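Local structure of cellulase (glycosyl hydrolase family 5) (Bacteroides ovatus, 3ZMR) at residues M194-E198 with R247-Y251; Y210-H216 with L255-N261. The protein hydrolyses internal beta-1,4-glucosidic linkages in the xyloglucan backbone with retention of configuration, releasing xyloglucan oligosaccharides. The contacts are given in a common frame with arbitrary orientation. Where two conformers were deposited one is given. Numbering follows the deposited sequence.

Contact 1 (M194-E198 with R247-Y251)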
ATOM      1  N   MET A 194       5.043 -22.039  -2.917  1.00 12.66           N
ATOM      2  CA  MET A 194       4.725 -21.481  -1.591  0.50 11.07           C
ATOM      3  C   MET A 194       5.760 -21.940  -0.570  1.00 11.89           C
ATOM      4  O   MET A 194       6.168 -21.180   0.325  1.00 12.06           O
ATOM      5  CB  MET A 194       3.331 -21.918  -1.136  0.50 15.61           C
ATOM      6  CG  MET A 194       2.207 -21.395  -1.999  0.50 17.25           C
ATOM      7  SD  MET A 194       2.168 -19.597  -2.093  0.50 17.08           S
ATOM      8  CE  MET A 194       2.043 -19.122  -0.379  0.50 21.24           C
ATOM      9  N   ASP A 195       6.208 -23.188  -0.689  1.00 11.30           N
ATOM     10  CA  ASP A 195       7.223 -23.698   0.222  1.00 11.41           C
ATOM     11  C   ASP A 195       8.518 -22.876   0.131  1.00 11.68           C
ATOM     12  O   ASP A 195       9.196 -22.649   1.122  1.00 12.35           O
ATOM     13  CB  ASP A 195       7.599 -25.157  -0.086  1.00 12.56           C
ATOM     14  CG  ASP A 195       6.478 -26.171   0.179  1.00 15.62           C
ATOM     15  OD1 ASP A 195       5.485 -25.855   0.865  1.00 14.27           O
ATOM     16  OD2 ASP A 195       6.643 -27.329  -0.292  1.00 16.42           O
ATOM     17  N   LYS A 196       8.918 -22.518  -1.092  1.00 11.78           N
ATOM     18  CA  LYS A 196      10.164 -21.748  -1.303  1.00 12.61           C
ATOM     19  C   LYS A 196      10.044 -20.344  -0.695  1.00 10.07           C
ATOM     20  O   LYS A 196      10.928 -19.847  -0.030  1.00 11.71           O
ATOM     21  CB  LYS A 196      10.491 -21.643  -2.808  1.00 14.64           C
ATOM     22  CG  LYS A 196      11.013 -22.939  -3.414  1.00 21.36           C
ATOM     23  CD  LYS A 196      11.105 -22.860  -4.923  1.00 27.08           C
ATOM     24  CE  LYS A 196      12.333 -22.100  -5.390  1.00 37.90           C
ATOM     25  NZ  LYS A 196      12.476 -22.280  -6.876  1.00 23.29           N
ATOM     26  N   VAL A 197       8.914 -19.703  -0.971  1.00 10.82           N
ATOM     27  CA  VAL A 197       8.636 -18.393  -0.386  1.00 13.86           C
ATOM     28  C   VAL A 197       8.677 -18.486   1.167  1.00  9.80           C
ATOM     29  O   VAL A 197       9.324 -17.692   1.868  1.00 10.61           O
ATOM     30  CB  VAL A 197       7.297 -17.816  -0.889  1.00 14.17           C
ATOM     31  CG1 VAL A 197       7.061 -16.458  -0.229  1.00 16.04           C
ATOM     32  CG2 VAL A 197       7.286 -17.694  -2.417  1.00 11.06           C
ATOM     33  N   GLU A 198       7.958 -19.460   1.702  1.00 10.42           N
ATOM     34  CA  GLU A 198       7.930 -19.642   3.157  1.00 10.55           C
ATOM     35  C   GLU A 198       9.323 -19.887   3.747  1.00  9.17           C
ATOM     36  O   GLU A 198       9.635 -19.401   4.829  1.00 10.82           O
ATOM     37  CB  GLU A 198       6.963 -20.784   3.527  1.00 11.37           C
ATOM     38  CG  GLU A 198       6.846 -20.951   5.038  1.00 12.57           C
ATOM     39  CD  GLU A 198       5.854 -21.978   5.523  1.00 12.11           C
ATOM     40  OE1 GLU A 198       5.442 -22.817   4.718  1.00 15.28           O
ATOM     41  OE2 GLU A 198       5.583 -21.979   6.758  1.00 16.14           O
ATOM     42  N   ARG A 247      -1.499 -19.778   4.249  1.00  9.87           N
ATOM     43  CA  ARG A 247      -0.176 -20.412   4.436  1.00 11.43           C
ATOM     44  C   ARG A 247       0.589 -19.764   5.611  1.00  8.17           C
ATOM     45  O   ARG A 247       1.261 -20.456   6.379  1.00 10.53           O
ATOM     46  CB  ARG A 247       0.667 -20.353   3.146  1.00 11.63           C
ATOM     47  CG  ARG A 247       2.121 -20.783   3.322  1.00 14.67           C
ATOM     48  CD  ARG A 247       2.267 -22.235   3.699  1.00 20.30           C
ATOM     49  NE  ARG A 247       2.048 -23.128   2.570  1.00 16.23           N
ATOM     50  CZ  ARG A 247       3.004 -23.844   1.951  1.00 14.19           C
ATOM     51  NH1 ARG A 247       4.271 -23.751   2.293  1.00 16.28           N
ATOM     52  NH2 ARG A 247       2.662 -24.644   0.947  1.00 15.15           N
ATOM     53  N   PHE A 248       0.500 -18.426   5.710  1.00  9.01           N
ATOM     54  CA  PHE A 248       1.282 -17.669   6.666  1.00  8.36           C
ATOM     55  C   PHE A 248       0.540 -17.252   7.955  1.00  8.79           C
ATOM     56  O   PHE A 248       1.041 -16.473   8.772  1.00 10.04           O
ATOM     57  CB  PHE A 248       1.896 -16.452   5.969  1.00  8.22           C
ATOM     58  CG  PHE A 248       3.004 -16.791   5.008  1.00  9.04           C
ATOM     59  CD1 PHE A 248       4.286 -17.059   5.482  1.00 14.14           C
ATOM     60  CD2 PHE A 248       2.770 -16.837   3.642  1.00  9.09           C
ATOM     61  CE1 PHE A 248       5.277 -17.395   4.607  1.00 10.36           C
ATOM     62  CE2 PHE A 248       3.766 -17.178   2.754  1.00 15.05           C
ATOM     63  CZ  PHE A 248       5.022 -17.438   3.231  1.00 11.60           C
ATOM     64  N   ARG A 249      -0.645 -17.833   8.164  1.00  8.51           N
ATOM     65  CA  ARG A 249      -1.547 -17.386   9.223  1.00  9.41           C
ATOM     66  C   ARG A 249      -0.943 -17.499  10.626  1.00  9.89           C
ATOM     67  O   ARG A 249      -1.269 -16.691  11.496  1.00 10.13           O
ATOM     68  CB  ARG A 249      -2.856 -18.218   9.156  1.00  9.90           C
ATOM     69  CG  ARG A 249      -3.904 -17.776  10.192  1.00  9.59           C
ATOM     70  CD  ARG A 249      -5.286 -18.292   9.887  1.00 12.50           C
ATOM     71  NE  ARG A 249      -5.331 -19.743   9.732  1.00 11.07           N
ATOM     72  CZ  ARG A 249      -6.410 -20.434   9.395  1.00 10.27           C
ATOM     73  NH1 ARG A 249      -7.570 -19.835   9.122  1.00 10.79           N
ATOM     74  NH2 ARG A 249      -6.306 -21.752   9.284  1.00 13.55           N
ATOM     75  N   ASP A 250      -0.112 -18.519  10.870  1.00 10.50           N
ATOM     76  CA  ASP A 250       0.404 -18.768  12.233  1.00 10.07           C
ATOM     77  C   ASP A 250       1.691 -18.040  12.570  1.00 10.59           C
ATOM     78  O   ASP A 250       2.222 -18.227  13.649  1.00 11.42           O
ATOM     79  CB  ASP A 250       0.533 -20.265  12.515  1.00 12.61           C
ATOM     80  CG  ASP A 250      -0.802 -20.994  12.487  1.00 14.47           C
ATOM     81  OD1 ASP A 250      -1.882 -20.369  12.636  1.00 14.75           O
ATOM     82  OD2 ASP A 250      -0.780 -22.231  12.327  1.00 17.92           O
ATOM     83  N   TYR A 251       2.197 -17.198  11.670  1.00 10.97           N
ATOM     84  CA  TYR A 251       3.391 -16.395  11.964  1.00 10.68           C
ATOM     85  C   TYR A 251       3.058 -15.202  12.852  1.00 10.76           C
ATOM     86  O   TYR A 251       1.947 -14.655  12.796  1.00  9.89           O
ATOM     87  CB  TYR A 251       4.106 -15.940  10.673  1.00  9.72           C
ATOM     88  CG  TYR A 251       4.824 -17.097   9.971  1.00 10.72           C
ATOM     89  CD1 TYR A 251       4.147 -17.968   9.142  1.00 11.28           C
ATOM     90  CD2 TYR A 251       6.144 -17.370  10.251  1.00 13.88           C
ATOM     91  CE1 TYR A 251       4.792 -19.055   8.553  1.00 13.05           C
ATOM     92  CE2 TYR A 251       6.811 -18.417   9.672  1.00 16.61           C
ATOM     93  CZ  TYR A 251       6.139 -19.272   8.831  1.00 15.67           C
ATOM     94  OH  TYR A 251       6.865 -20.328   8.291  1.00 13.90           O
TER
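Arg247, in the last part of helix 227-248, opens the contact by reaching across to helix 191-206. Arg247 NH1 forms salt bridges with Asp195 OD1 at 2.8 Å and Glu198 OE1 at 2.9 Å, and Arg247 NH2 also bonds Asp195 OD1, at 3.1 Å, completing a salt-bridge network. Both acceptor oxygens lie near the guanidinium plane, where the N-H groups point, while Met194 CB covers one face, 3.5 Å from Arg247 NH2. Long, flexible arginine suits this partly exposed place, pairing with two acids nearly one helical turn apart while its flat group packs on aliphatic carbon. Phe248 turns inward instead. Its ring fills the gap between the helices, with Met194 CE 4.1 Å from Phe248 CE2, and Val197 CG1 4.1 Å and Glu198 CA 3.6 Å from Phe248 CZ. A type I turn from Phe248 to Tyr251 then redirects the chain; the Tyr251 ring spans the gap and ends in a donor, Tyr251 OH, 2.6 Å from Glu198 OE2. The two-oxygen carboxylate of Glu198 thus takes both Arg247 and Tyr251. The contact joins two successive outer helices of the (beta/alpha)8 barrel; beneath them, Phe248 rests on Leu255 and Phe257 of strand 255-258.

Contact 2 (Y210-H216 with L255-N261). With GLC (alpha-D-glucopyranose), chain L; BGC (beta-D-glucopyranose), chain C.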
ATOM      1  N   TYR A 210      12.043  -7.975  10.877  1.00  8.26           N
ATOM      2  CA  TYR A 210      10.680  -7.824  10.362  1.00  8.59           C
ATOM      3  C   TYR A 210      10.678  -8.187   8.900  1.00  8.46           C
ATOM      4  O   TYR A 210      11.630  -7.870   8.181  1.00  8.78           O
ATOM      5  CB  TYR A 210      10.153  -6.402  10.550  1.00  9.85           C
ATOM      6  CG  TYR A 210       9.812  -6.031  11.979  1.00 10.72           C
ATOM      7  CD1 TYR A 210       8.540  -6.221  12.477  1.00 10.52           C
ATOM      8  CD2 TYR A 210      10.758  -5.439  12.806  1.00 12.28           C
ATOM      9  CE1 TYR A 210       8.210  -5.863  13.769  1.00 11.04           C
ATOM     10  CE2 TYR A 210      10.449  -5.108  14.106  1.00 11.95           C
ATOM     11  CZ  TYR A 210       9.161  -5.338  14.584  1.00 11.30           C
ATOM     12  OH  TYR A 210       8.830  -4.991  15.880  1.00 14.54           O
ATOM     13  N   VAL A 211       9.592  -8.816   8.443  1.00  9.66           N
ATOM     14  CA  VAL A 211       9.472  -9.281   7.061  1.00  8.51           C
ATOM     15  C   VAL A 211       8.166  -8.784   6.468  1.00  7.70           C
ATOM     16  O   VAL A 211       7.126  -8.926   7.100  1.00  8.94           O
ATOM     17  CB  VAL A 211       9.553 -10.808   6.945  1.00  9.56           C
ATOM     18  CG1 VAL A 211       9.364 -11.244   5.503  1.00 10.98           C
ATOM     19  CG2 VAL A 211      10.891 -11.293   7.542  1.00 14.38           C
ATOM     20  N   ILE A 212       8.225  -8.197   5.287  1.00  7.30           N
ATOM     21  CA  ILE A 212       7.084  -7.808   4.499  1.00  6.68           C
ATOM     22  C   ILE A 212       7.046  -8.646   3.217  1.00  8.11           C
ATOM     23  O   ILE A 212       8.050  -8.680   2.479  1.00  8.54           O
ATOM     24  CB  ILE A 212       7.141  -6.315   4.114  1.00  8.59           C
ATOM     25  CG1 ILE A 212       7.137  -5.388   5.328  1.00  8.76           C
ATOM     26  CG2 ILE A 212       5.995  -5.964   3.175  1.00  9.09           C
ATOM     27  CD1 ILE A 212       7.670  -3.993   5.055  1.00 10.24           C
ATOM     28  N   ILE A 213       5.946  -9.340   2.949  1.00  9.28           N
ATOM     29  CA  ILE A 213       5.721 -10.013   1.654  1.00 10.45           C
ATOM     30  C   ILE A 213       4.556  -9.346   0.937  1.00  7.33           C
ATOM     31  O   ILE A 213       3.600  -8.895   1.581  1.00  9.24           O
ATOM     32  CB  ILE A 213       5.487 -11.526   1.786  1.00  8.10           C
ATOM     33  CG1 ILE A 213       4.299 -11.852   2.692  1.00  9.14           C
ATOM     34  CG2 ILE A 213       6.767 -12.200   2.266  1.00 10.47           C
ATOM     35  CD1 ILE A 213       3.952 -13.327   2.723  1.00 14.32           C
ATOM     36  N   ASN A 214       4.616  -9.282  -0.380  1.00  9.63           N
ATOM     37  CA  ASN A 214       3.562  -8.693  -1.182  1.00  7.96           C
ATOM     38  C   ASN A 214       3.142  -9.616  -2.324  1.00  8.73           C
ATOM     39  O   ASN A 214       3.573 -10.769  -2.412  1.00 10.45           O
ATOM     40  CB  ASN A 214       3.950  -7.301  -1.662  1.00  8.73           C
ATOM     41  CG  ASN A 214       4.890  -7.308  -2.851  1.00  9.40           C
ATOM     42  OD1 ASN A 214       5.327  -8.361  -3.327  1.00  8.94           O
ATOM     43  ND2 ASN A 214       5.271  -6.128  -3.287  1.00  9.42           N
ATOM     44  N   ILE A 215       2.234  -9.125  -3.156  1.00  7.03           N
ATOM     45  CA  ILE A 215       2.093  -9.601  -4.548  1.00  8.77           C
ATOM     46  C   ILE A 215       2.574  -8.424  -5.409  1.00  7.90           C
ATOM     47  O   ILE A 215       2.028  -7.334  -5.352  1.00  9.78           O
ATOM     48  CB  ILE A 215       0.655 -10.006  -4.921  1.00  9.93           C
ATOM     49  CG1 ILE A 215       0.132 -11.134  -4.030  1.00 16.33           C
ATOM     50  CG2 ILE A 215       0.651 -10.442  -6.391  1.00 10.41           C
ATOM     51  CD1 ILE A 215      -1.321 -11.448  -4.294  1.00 12.35           C
ATOM     52  N   HIS A 216       3.616  -8.643  -6.209  1.00  7.79           N
ATOM     53  CA  HIS A 216       4.299  -7.554  -6.888  1.00  8.20           C
ATOM     54  C   HIS A 216       3.703  -7.394  -8.294  1.00  8.56           C
ATOM     55  O   HIS A 216       2.621  -7.920  -8.586  1.00 10.47           O
ATOM     56  CB  HIS A 216       5.807  -7.840  -6.929  1.00 12.29           C
ATOM     57  CG  HIS A 216       6.683  -6.622  -6.977  1.00  8.52           C
ATOM     58  ND1 HIS A 216       6.821  -5.786  -5.902  1.00  8.37           N
ATOM     59  CD2 HIS A 216       7.492  -6.123  -7.956  1.00  9.90           C
ATOM     60  CE1 HIS A 216       7.687  -4.826  -6.196  1.00  8.24           C
ATOM     61  NE2 HIS A 216       8.126  -5.019  -7.440  1.00  9.21           N
ATOM     62  N   LEU A 255       5.872 -10.610  10.898  1.00  8.10           N
ATOM     63  CA  LEU A 255       5.498 -10.795   9.492  1.00  7.83           C
ATOM     64  C   LEU A 255       4.312  -9.919   9.139  1.00  7.36           C
ATOM     65  O   LEU A 255       3.239 -10.026   9.765  1.00  9.31           O
ATOM     66  CB  LEU A 255       5.179 -12.234   9.135  1.00  7.71           C
ATOM     67  CG  LEU A 255       4.774 -12.552   7.690  1.00  7.67           C
ATOM     68  CD1 LEU A 255       5.906 -12.236   6.706  1.00  9.84           C
ATOM     69  CD2 LEU A 255       4.364 -13.994   7.533  1.00  9.35           C
ATOM     70  N   LEU A 256       4.517  -9.043   8.170  1.00  8.18           N
ATOM     71  CA  LEU A 256       3.500  -8.133   7.627  1.00  7.44           C
ATOM     72  C   LEU A 256       3.192  -8.501   6.188  1.00  7.18           C
ATOM     73  O   LEU A 256       4.068  -9.029   5.467  1.00  8.15           O
ATOM     74  CB  LEU A 256       3.975  -6.670   7.686  1.00  7.52           C
ATOM     75  CG  LEU A 256       4.236  -6.020   9.069  1.00  8.05           C
ATOM     76  CD1 LEU A 256       5.615  -6.347   9.602  1.00 10.72           C
ATOM     77  CD2 LEU A 256       4.074  -4.503   8.980  1.00  7.94           C
ATOM     78  N   PHE A 257       1.940  -8.259   5.789  1.00  7.55           N
ATOM     79  CA  PHE A 257       1.514  -8.457   4.406  1.00  6.93           C
ATOM     80  C   PHE A 257       1.262  -7.116   3.738  1.00  7.91           C
ATOM     81  O   PHE A 257       0.669  -6.227   4.342  1.00  8.22           O
ATOM     82  CB  PHE A 257       0.218  -9.273   4.283  1.00  7.32           C
ATOM     83  CG  PHE A 257       0.206 -10.634   4.945  1.00  7.85           C
ATOM     84  CD1 PHE A 257       1.339 -11.419   5.153  1.00  8.35           C
ATOM     85  CD2 PHE A 257      -1.030 -11.174   5.284  1.00  8.35           C
ATOM     86  CE1 PHE A 257       1.222 -12.657   5.735  1.00  8.92           C
ATOM     87  CE2 PHE A 257      -1.134 -12.419   5.843  1.00  9.66           C
ATOM     88  CZ  PHE A 257      -0.014 -13.160   6.087  1.00  9.34           C
ATOM     89  N   ALA A 258       1.701  -6.994   2.488  1.00  8.74           N
ATOM     90  CA  ALA A 258       1.440  -5.798   1.665  1.00  7.67           C
ATOM     91  C   ALA A 258       0.654  -6.211   0.423  1.00  7.39           C
ATOM     92  O   ALA A 258       1.118  -7.037  -0.347  1.00  7.89           O
ATOM     93  CB  ALA A 258       2.741  -5.114   1.252  1.00  7.85           C
ATOM     94  N   GLY A 259      -0.543  -5.636   0.224  1.00  7.90           N
ATOM     95  CA  GLY A 259      -1.505  -6.263  -0.680  1.00  8.14           C
ATOM     96  C   GLY A 259      -1.143  -6.213  -2.170  1.00  8.52           C
ATOM     97  O   GLY A 259      -1.435  -7.148  -2.927  1.00  9.68           O
ATOM     98  N   THR A 260      -0.544  -5.088  -2.558  1.00  7.77           N
ATOM     99  CA  THR A 260      -0.269  -4.771  -3.959  1.00  8.34           C
ATOM    100  C   THR A 260       1.073  -4.042  -4.054  1.00  9.45           C
ATOM    101  O   THR A 260       1.689  -3.740  -3.042  1.00  9.22           O
ATOM    102  CB  THR A 260      -1.390  -3.884  -4.586  1.00  9.07           C
ATOM    103  OG1 THR A 260      -1.287  -2.541  -4.079  1.00  9.46           O
ATOM    104  CG2 THR A 260      -2.782  -4.453  -4.328  1.00 11.14           C
ATOM    105  N   ASN A 261       1.489  -3.739  -5.277  1.00  9.29           N
ATOM    106  CA  ASN A 261       2.684  -2.951  -5.487  1.00  9.38           C
ATOM    107  C   ASN A 261       2.281  -1.577  -6.055  1.00  8.50           C
ATOM    108  O   ASN A 261       1.669  -0.789  -5.338  1.00 10.67           O
ATOM    109  CB  ASN A 261       3.681  -3.715  -6.349  1.00  8.34           C
ATOM    110  CG  ASN A 261       5.017  -3.012  -6.456  1.00  8.37           C
ATOM    111  OD1 ASN A 261       5.547  -2.530  -5.462  1.00  9.93           O
ATOM    112  ND2 ASN A 261       5.576  -2.958  -7.664  1.00 10.28           N
TER
HETATM  113  C1  GLC L1519       9.367   0.243  -8.400  0.50 18.82           C
HETATM  114  C2  GLC L1519       9.008  -1.216  -8.655  0.50 15.45           C
HETATM  115  C3  GLC L1519      10.253  -2.086  -8.832  0.50 13.01           C
HETATM  116  C4  GLC L1519      11.110  -1.434  -9.921  0.50 18.55           C
HETATM  117  C5  GLC L1519      11.298   0.065  -9.643  0.50 39.31           C
HETATM  118  C6  GLC L1519      12.161   0.788 -10.672  0.50 70.31           C
HETATM  119  O2  GLC L1519       8.179  -1.661  -7.614  0.50 11.30           O
HETATM  120  O3  GLC L1519       9.910  -3.464  -9.100  0.50  7.94           O
HETATM  121  O4  GLC L1519      12.347  -2.090  -9.879  0.50 25.57           O
HETATM  122  O5  GLC L1519      10.046   0.706  -9.537  0.50 24.90           O
HETATM  123  O6  GLC L1519      13.495   0.726 -10.205  0.50 90.45           O
HETATM  124  C2  BGC C   1       8.796  -1.181  -8.677  0.50 20.95           C
HETATM  125  C3  BGC C   1      10.122  -1.946  -8.824  0.50 22.28           C
HETATM  126  C4  BGC C   1      11.074  -1.275  -9.808  0.50 29.09           C
HETATM  127  C5  BGC C   1      11.183   0.175  -9.316  0.50 35.62           C
HETATM  128  C6  BGC C   1      12.175   0.960 -10.156  0.50 39.76           C
HETATM  129  C1  BGC C   1       8.891   0.340  -8.494  0.50 25.60           C
HETATM  130  O2  BGC C   1       8.068  -1.727  -7.578  0.50 15.46           O
HETATM  131  O3  BGC C   1       9.829  -3.289  -9.265  0.50 21.62           O
HETATM  132  O4  BGC C   1      12.334  -2.004  -9.864  0.50 26.44           O
HETATM  133  O5  BGC C   1       9.906   0.842  -9.367  0.50 41.96           O
HETATM  134  O6  BGC C   1      11.848   0.715 -11.535  0.50 61.75           O
HETATM  135  O   HOH W   1       4.156  -3.591  -1.776  1.00  9.43           O
HETATM  136  O   HOH W   2      -0.797  -7.143  -6.105  1.00 28.41           O
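Strands 210-214 and 255-258 run parallel, 4.7 Å apart at their axes' closest approach and twisted by -27°. Leu256 gives N to Val211 O (2.8 Å) and takes Ile213 N on its own O (3.2 Å); Ala258 N follows on Ile213 O (2.8 Å), the alternating ladder of a parallel pair. CA-H...O contacts, such as Leu255 CA to Val211 O at 3.4 Å, supplement it. Beyond Ala258 the direct backbone hydrogen bonds stop although the chains stay close, and a water bridges Ile215 O and Gly259 O.

Side chains alternate between two faces. Val211, Ile213, Leu255 and Phe257 form one apolar layer, in which Val211 CG1 meets Leu255 CD1 at 3.8 Å and Ile213 CG1 meets Phe257 CD1 at 3.9 Å. Ile212, Leu256 and Ala258 face the barrel interior; small Ala258 fits between neighbours, its CB 3.8 Å from Asn214 CB and 3.9 Å from Ile212 CG2. Toward the C-terminal ends polar residues take over. Asn214 OD1 accepts from Val175 N, and Asn214 ND2 donates to His216 ND1 (3.1 Å), leaving His216 NE2 as donor to sugar O3, 2.9 Å away in GLC and 3.0 Å in BGC, two forms overlaid at one site. Asn261 ND2, over the imidazole face, bonds O2 of GLC at 2.9 Å and of BGC at 2.8 Å. Both residues bind substrate, close to Glu395, the inferred nucleophile, and Glu262, the probable proton donor.

In this TIM barrel, strands 170-173 and 304-307 flank the pair; helix 191-206 covers Val211, and helices 191-206 and 227-248 cover Ile213 and Leu255.

How the contacts relate
Contacts 1 and 2 are successive layers of one part of the barrel wall. In chain order their elements alternate, helix 191-206, strand 210-214, helix 227-248, strand 255-258, so contact 1 pairs the two helices and contact 2 the two strands. The layers meet at Phe248, where Phe248 CD1 lies 3.7 Å from Leu255 CD2 and Phe248 CD2 lies 3.8 Å from Ile213 CD1. Contact 2 is wholly buried and rests on backbone hydrogen bonds and apolar packing, with polar groups concentrated at its sugar-binding end. Contact 1 is only partly buried, and adds to its apolar inner side a charged network nearer solvent.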